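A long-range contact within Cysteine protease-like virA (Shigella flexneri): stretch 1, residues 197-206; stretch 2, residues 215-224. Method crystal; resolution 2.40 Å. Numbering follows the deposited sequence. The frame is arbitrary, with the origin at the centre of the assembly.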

ATOM      1  N   VAL A 197      -9.566 -15.603 -20.942  1.00 69.79           N
ATOM      2  CA  VAL A 197      -8.425 -15.357 -20.069  1.00 63.70           C
ATOM      3  C   VAL A 197      -7.264 -16.267 -20.454  1.00 71.04           C
ATOM      4  O   VAL A 197      -6.109 -15.855 -20.428  1.00 66.47           O
ATOM      5  CB  VAL A 197      -8.762 -15.558 -18.576  1.00 59.78           C
ATOM      6  CG1 VAL A 197     -10.183 -15.146 -18.289  1.00 61.93           C
ATOM      7  CG2 VAL A 197      -8.529 -16.992 -18.148  1.00 59.02           C
ATOM      8  N   ASN A 198      -7.578 -17.503 -20.828  1.00 60.50           N
ATOM      9  CA  ASN A 198      -6.550 -18.444 -21.220  1.00 67.61           C
ATOM     10  C   ASN A 198      -5.710 -17.926 -22.386  1.00 74.82           C
ATOM     11  O   ASN A 198      -4.530 -18.266 -22.514  1.00 72.59           O
ATOM     12  CB  ASN A 198      -7.158 -19.791 -21.568  1.00 64.66           C
ATOM     13  CG  ASN A 198      -6.108 -20.846 -21.787  1.00 79.96           C
ATOM     14  OD1 ASN A 198      -5.932 -21.324 -22.901  1.00 76.62           O
ATOM     15  ND2 ASN A 198      -5.374 -21.192 -20.728  1.00 85.52           N
ATOM     16  N   LYS A 199      -6.323 -17.101 -23.228  1.00 65.24           N
ATOM     17  CA  LYS A 199      -5.625 -16.465 -24.340  1.00 65.20           C
ATOM     18  C   LYS A 199      -4.542 -15.498 -23.849  1.00 72.98           C
ATOM     19  O   LYS A 199      -3.353 -15.681 -24.119  1.00 78.63           O
ATOM     20  CB  LYS A 199      -6.635 -15.736 -25.232  1.00 70.28           C
ATOM     21  CG  LYS A 199      -6.072 -14.562 -26.024  1.00 64.42           C
ATOM     22  CD  LYS A 199      -5.452 -15.006 -27.336  1.00 92.10           C
ATOM     23  CE  LYS A 199      -4.916 -13.808 -28.089  1.00 84.46           C
ATOM     24  NZ  LYS A 199      -4.129 -12.923 -27.181  1.00 72.94           N
ATOM     25  N   ILE A 200      -4.967 -14.471 -23.124  1.00 79.66           N
ATOM     26  CA  ILE A 200      -4.063 -13.498 -22.515  1.00 58.66           C
ATOM     27  C   ILE A 200      -2.940 -14.143 -21.700  1.00 69.46           C
ATOM     28  O   ILE A 200      -1.756 -13.856 -21.902  1.00 67.40           O
ATOM     29  CB  ILE A 200      -4.835 -12.617 -21.536  1.00 59.14           C
ATOM     30  CG1 ILE A 200      -6.066 -12.024 -22.207  1.00 71.01           C
ATOM     31  CG2 ILE A 200      -3.953 -11.529 -21.016  1.00 76.32           C
ATOM     32  CD1 ILE A 200      -6.917 -11.224 -21.243  1.00 93.97           C
ATOM     33  N   ILE A 201      -3.334 -14.999 -20.757  1.00 60.74           N
ATOM     34  CA  ILE A 201      -2.404 -15.630 -19.837  1.00 60.80           C
ATOM     35  C   ILE A 201      -1.291 -16.302 -20.616  1.00 75.97           C
ATOM     36  O   ILE A 201      -0.110 -16.079 -20.338  1.00 60.08           O
ATOM     37  CB  ILE A 201      -3.133 -16.625 -18.896  1.00 61.37           C
ATOM     38  CG1 ILE A 201      -3.691 -15.857 -17.698  1.00 55.64           C
ATOM     39  CG2 ILE A 201      -2.199 -17.733 -18.412  1.00 59.10           C
ATOM     40  CD1 ILE A 201      -4.870 -16.520 -17.041  1.00 92.24           C
ATOM     41  N   ASN A 202      -1.676 -17.093 -21.615  1.00 70.93           N
ATOM     42  CA  ASN A 202      -0.699 -17.779 -22.453  1.00 75.01           C
ATOM     43  C   ASN A 202       0.129 -16.842 -23.330  1.00 76.35           C
ATOM     44  O   ASN A 202       1.302 -17.116 -23.584  1.00 66.06           O
ATOM     45  CB  ASN A 202      -1.354 -18.894 -23.266  1.00 66.60           C
ATOM     46  CG  ASN A 202      -1.376 -20.213 -22.516  1.00 80.58           C
ATOM     47  OD1 ASN A 202      -0.347 -20.660 -22.001  1.00 78.22           O
ATOM     48  ND2 ASN A 202      -2.544 -20.837 -22.439  1.00 78.95           N
ATOM     49  N   SER A 203      -0.468 -15.731 -23.762  1.00 68.08           N
ATOM     50  CA  SER A 203       0.279 -14.704 -24.493  1.00 72.86           C
ATOM     51  C   SER A 203       1.400 -14.117 -23.636  1.00 74.68           C
ATOM     52  O   SER A 203       2.452 -13.754 -24.148  1.00 80.40           O
ATOM     53  CB  SER A 203      -0.646 -13.567 -24.958  1.00 75.52           C
ATOM     54  OG  SER A 203      -1.354 -13.898 -26.144  1.00 82.35           O
ATOM     55  N   ASN A 204       1.164 -14.020 -22.330  1.00 66.77           N
ATOM     56  CA  ASN A 204       2.084 -13.316 -21.428  1.00 80.00           C
ATOM     57  C   ASN A 204       2.974 -14.215 -20.595  1.00 70.30           C
ATOM     58  O   ASN A 204       3.788 -13.724 -19.816  1.00 69.88           O
ATOM     59  CB  ASN A 204       1.325 -12.367 -20.490  1.00 73.04           C
ATOM     60  CG  ASN A 204       0.919 -11.084 -21.173  1.00 66.29           C
ATOM     61  OD1 ASN A 204       1.758 -10.221 -21.443  1.00 63.89           O
ATOM     62  ND2 ASN A 204      -0.372 -10.957 -21.479  1.00 57.13           N
ATOM     63  N   PHE A 205       2.801 -15.520 -20.752  1.00 61.93           N
ATOM     64  CA  PHE A 205       3.632 -16.497 -20.058  1.00 74.18           C
ATOM     65  C   PHE A 205       4.110 -17.590 -21.023  1.00 72.24           C
ATOM     66  O   PHE A 205       3.532 -18.674 -21.084  1.00 74.32           O
ATOM     67  CB  PHE A 205       2.871 -17.118 -18.883  1.00 61.91           C
ATOM     68  CG  PHE A 205       2.756 -16.216 -17.680  1.00 59.66           C
ATOM     69  CD1 PHE A 205       1.514 -15.922 -17.131  1.00 78.54           C
ATOM     70  CD2 PHE A 205       3.880 -15.674 -17.090  1.00 59.58           C
ATOM     71  CE1 PHE A 205       1.398 -15.098 -16.012  1.00 63.81           C
ATOM     72  CE2 PHE A 205       3.772 -14.847 -15.975  1.00 68.07           C
ATOM     73  CZ  PHE A 205       2.528 -14.559 -15.440  1.00 72.63           C
ATOM     74  N   PRO A 206       5.176 -17.299 -21.782  1.00 77.38           N
ATOM     75  CA  PRO A 206       5.756 -18.241 -22.749  1.00 84.41           C
ATOM     76  C   PRO A 206       6.527 -19.371 -22.063  1.00 84.86           C
ATOM     77  O   PRO A 206       6.432 -20.529 -22.479  1.00 78.18           O
ATOM     78  CB  PRO A 206       6.736 -17.373 -23.553  1.00 76.28           C
ATOM     79  CG  PRO A 206       6.502 -15.952 -23.110  1.00 79.47           C
ATOM     80  CD  PRO A 206       5.917 -16.029 -21.739  1.00 81.98           C
TER
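Stretch 2 (215-224) EKLLFTSLFQ

A single hydrogen bond joins these two stretches, and it is made by a residue whose CA-to-CB bond does not point at its partner: the CA-to-CB bond of Lys-216 points sideways to stretch 1, yet its amine comes nearer, with NZ of Lys-216 donating to OD1 of Asn-202 at 2.8 Å. The side chain gets there through chi angles of -68°, -159°, -39° and 174°, and on the way its methylene groups cover apolar surface, CG of Lys-216 lying 3.7 Å from CB of Phe-205.

Stretch 2 continues a helix that begins earlier in the chain and runs through Ser-221; Leu-222, with phi/psi of -58/170, is the first residue to leave helical geometry, and Phe-223 follows with a positive phi of 86°. The axis of this helix makes an angle of 149°, between N-to-C directions, with that of the helix of stretch 1, so the two run roughly antiparallel, and the axes come no closer than 9.7 Å. The register bears this out: CA of Asn-198 is 6.4 Å from CA of Thr-220, and CA of Ile-201 is 6.3 Å from CA of Lys-216, so a step forward in stretch 1 is a step backward in stretch 2.

Ile-201 is the hub, touching four residues of stretch 2. Its CG2 lies 3.8 Å from O of Lys-216, while its CD1 is 3.4 Å from O of Phe-219, 3.2 Å from OG1 of Thr-220 and 4.0 Å from CD2 of Phe-223. The hydroxyl it packs against is already engaged within its own helix, since OG1 of Thr-220 donates to O of Lys-216 at 2.7 Å.

Phe-205, beyond the helix in phi/psi (-134/82), points toward stretch 2 and packs near the start of that segment. Its CE1 comes within 3.7 Å of CD1 of Phe-219, and its CZ within 3.9 Å of OE1 of Glu-215; both approaches to the Phe-205 ring are oblique. At the other end of the contact, Val-197 meets the last turn of the second helix and the residues just after it. CG2 of Val-197 is 3.9 Å from O of Thr-220, and CB of Val-197 is 4.5 Å from CB of Phe-223.

In all, 533 Å² is buried, counting both sides. Phe-205, Lys-216 and Ile-201 have the largest covered areas, 86, 85 and 83 Å².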

ATOM      1  N   GLU A 215       2.046 -20.464 -12.061  1.00 61.37           N
ATOM      2  CA  GLU A 215       1.505 -19.119 -12.197  1.00 58.87           C
ATOM      3  C   GLU A 215       0.369 -19.053 -13.235  1.00 58.95           C
ATOM      4  O   GLU A 215      -0.634 -18.363 -13.022  1.00 56.71           O
ATOM      5  CB  GLU A 215       2.599 -18.111 -12.562  1.00 58.51           C
ATOM      6  CG  GLU A 215       3.698 -17.943 -11.538  1.00 58.87           C
ATOM      7  CD  GLU A 215       4.709 -16.868 -11.944  1.00 66.10           C
ATOM      8  OE1 GLU A 215       4.304 -15.709 -12.158  1.00 66.81           O
ATOM      9  OE2 GLU A 215       5.911 -17.179 -12.060  1.00 88.88           O
ATOM     10  N   LYS A 216       0.534 -19.735 -14.362  1.00 60.26           N
ATOM     11  CA  LYS A 216      -0.463 -19.657 -15.417  1.00 60.22           C
ATOM     12  C   LYS A 216      -1.791 -20.144 -14.861  1.00 59.89           C
ATOM     13  O   LYS A 216      -2.848 -19.559 -15.122  1.00 58.69           O
ATOM     14  CB  LYS A 216      -0.059 -20.517 -16.617  1.00 62.75           C
ATOM     15  CG  LYS A 216       1.149 -20.017 -17.370  1.00 64.10           C
ATOM     16  CD  LYS A 216       1.179 -20.582 -18.784  1.00 69.56           C
ATOM     17  CE  LYS A 216       0.718 -22.030 -18.816  1.00 76.86           C
ATOM     18  NZ  LYS A 216       0.610 -22.570 -20.204  1.00 81.64           N
ATOM     19  N   LEU A 217      -1.706 -21.221 -14.084  1.00 61.24           N
ATOM     20  CA  LEU A 217      -2.864 -21.894 -13.519  1.00 61.58           C
ATOM     21  C   LEU A 217      -3.513 -20.984 -12.500  1.00 59.15           C
ATOM     22  O   LEU A 217      -4.726 -20.786 -12.502  1.00 58.44           O
ATOM     23  CB  LEU A 217      -2.414 -23.163 -12.814  1.00 63.80           C
ATOM     24  CG  LEU A 217      -3.281 -24.384 -13.039  1.00 82.71           C
ATOM     25  CD1 LEU A 217      -3.048 -24.897 -14.467  1.00 80.93           C
ATOM     26  CD2 LEU A 217      -2.925 -25.426 -11.999  1.00 84.71           C
ATOM     27  N   LEU A 218      -2.675 -20.438 -11.630  1.00 58.14           N
ATOM     28  CA  LEU A 218      -3.105 -19.546 -10.577  1.00 56.09           C
ATOM     29  C   LEU A 218      -3.878 -18.367 -11.161  1.00 61.29           C
ATOM     30  O   LEU A 218      -5.015 -18.092 -10.763  1.00 55.68           O
ATOM     31  CB  LEU A 218      -1.882 -19.051  -9.807  1.00 55.65           C
ATOM     32  CG  LEU A 218      -2.110 -18.096  -8.640  1.00 57.51           C
ATOM     33  CD1 LEU A 218      -3.151 -18.695  -7.714  1.00 57.24           C
ATOM     34  CD2 LEU A 218      -0.795 -17.849  -7.902  1.00 58.61           C
ATOM     35  N   PHE A 219      -3.267 -17.674 -12.116  1.00 54.01           N
ATOM     36  CA  PHE A 219      -3.904 -16.494 -12.679  1.00 52.60           C
ATOM     37  C   PHE A 219      -5.087 -16.839 -13.564  1.00 53.21           C
ATOM     38  O   PHE A 219      -5.934 -16.003 -13.801  1.00 52.23           O
ATOM     39  CB  PHE A 219      -2.904 -15.600 -13.424  1.00 52.39           C
ATOM     40  CG  PHE A 219      -1.825 -15.067 -12.542  1.00 55.24           C
ATOM     41  CD1 PHE A 219      -0.494 -15.216 -12.878  1.00 52.92           C
ATOM     42  CD2 PHE A 219      -2.143 -14.466 -11.330  1.00 51.00           C
ATOM     43  CE1 PHE A 219       0.510 -14.741 -12.036  1.00 58.32           C
ATOM     44  CE2 PHE A 219      -1.144 -13.985 -10.489  1.00 50.31           C
ATOM     45  CZ  PHE A 219       0.186 -14.123 -10.848  1.00 51.41           C
ATOM     46  N   THR A 220      -5.143 -18.068 -14.054  1.00 55.10           N
ATOM     47  CA  THR A 220      -6.297 -18.481 -14.845  1.00 56.06           C
ATOM     48  C   THR A 220      -7.541 -18.556 -13.972  1.00 55.48           C
ATOM     49  O   THR A 220      -8.622 -18.144 -14.377  1.00 55.23           O
ATOM     50  CB  THR A 220      -6.069 -19.842 -15.541  1.00 58.65           C
ATOM     51  OG1 THR A 220      -5.101 -19.684 -16.586  1.00 59.40           O
ATOM     52  CG2 THR A 220      -7.367 -20.352 -16.149  1.00 59.90           C
ATOM     53  N   SER A 221      -7.363 -19.089 -12.768  1.00 56.33           N
ATOM     54  CA  SER A 221      -8.439 -19.212 -11.796  1.00 55.16           C
ATOM     55  C   SER A 221      -8.862 -17.835 -11.302  1.00 52.97           C
ATOM     56  O   SER A 221     -10.011 -17.442 -11.462  1.00 52.67           O
ATOM     57  CB  SER A 221      -8.010 -20.113 -10.636  1.00 62.43           C
ATOM     58  OG  SER A 221      -8.837 -19.913  -9.504  1.00 67.45           O
ATOM     59  N   LEU A 222      -7.941 -17.090 -10.704  1.00 51.68           N
ATOM     60  CA  LEU A 222      -8.198 -15.672 -10.481  1.00 49.93           C
ATOM     61  C   LEU A 222      -8.452 -15.212 -11.900  1.00 60.50           C
ATOM     62  O   LEU A 222      -8.220 -15.969 -12.831  1.00 89.62           O
ATOM     63  CB  LEU A 222      -6.971 -14.972  -9.928  1.00 49.04           C
ATOM     64  CG  LEU A 222      -6.208 -15.562  -8.746  1.00 52.57           C
ATOM     65  CD1 LEU A 222      -4.849 -14.861  -8.581  1.00 48.92           C
ATOM     66  CD2 LEU A 222      -7.037 -15.449  -7.488  1.00 48.84           C
ATOM     67  N   PHE A 223      -8.926 -14.003 -12.090  1.00 49.12           N
ATOM     68  CA  PHE A 223      -9.164 -13.492 -13.452  1.00 56.17           C
ATOM     69  C   PHE A 223     -10.547 -13.902 -13.942  1.00 50.48           C
ATOM     70  O   PHE A 223     -11.184 -13.179 -14.702  1.00 57.17           O
ATOM     71  CB  PHE A 223      -8.106 -13.966 -14.463  1.00 50.56           C
ATOM     72  CG  PHE A 223      -6.798 -13.197 -14.414  1.00 54.96           C
ATOM     73  CD1 PHE A 223      -6.299 -12.694 -13.217  1.00 48.78           C
ATOM     74  CD2 PHE A 223      -6.043 -13.017 -15.568  1.00 52.93           C
ATOM     75  CE1 PHE A 223      -5.092 -12.014 -13.183  1.00 48.51           C
ATOM     76  CE2 PHE A 223      -4.825 -12.323 -15.539  1.00 50.40           C
ATOM     77  CZ  PHE A 223      -4.357 -11.826 -14.342  1.00 49.82           C
ATOM     78  N   GLN A 224     -10.986 -15.082 -13.516  1.00 51.40           N
ATOM     79  CA  GLN A 224     -12.371 -15.482 -13.674  1.00 52.40           C
ATOM     80  C   GLN A 224     -13.134 -15.257 -12.370  1.00 51.61           C
ATOM     81  O   GLN A 224     -14.333 -15.477 -12.305  1.00 52.40           O
ATOM     82  CB  GLN A 224     -12.472 -16.957 -14.069  1.00 54.42           C
ATOM     83  CG  GLN A 224     -11.827 -17.277 -15.405  1.00 58.26           C
ATOM     84  CD  GLN A 224     -11.955 -18.739 -15.741  1.00 63.98           C
ATOM     85  OE1 GLN A 224     -11.018 -19.525 -15.536  1.00 58.64           O
ATOM     86  NE2 GLN A 224     -13.133 -19.130 -16.224  1.00 59.48           N
TER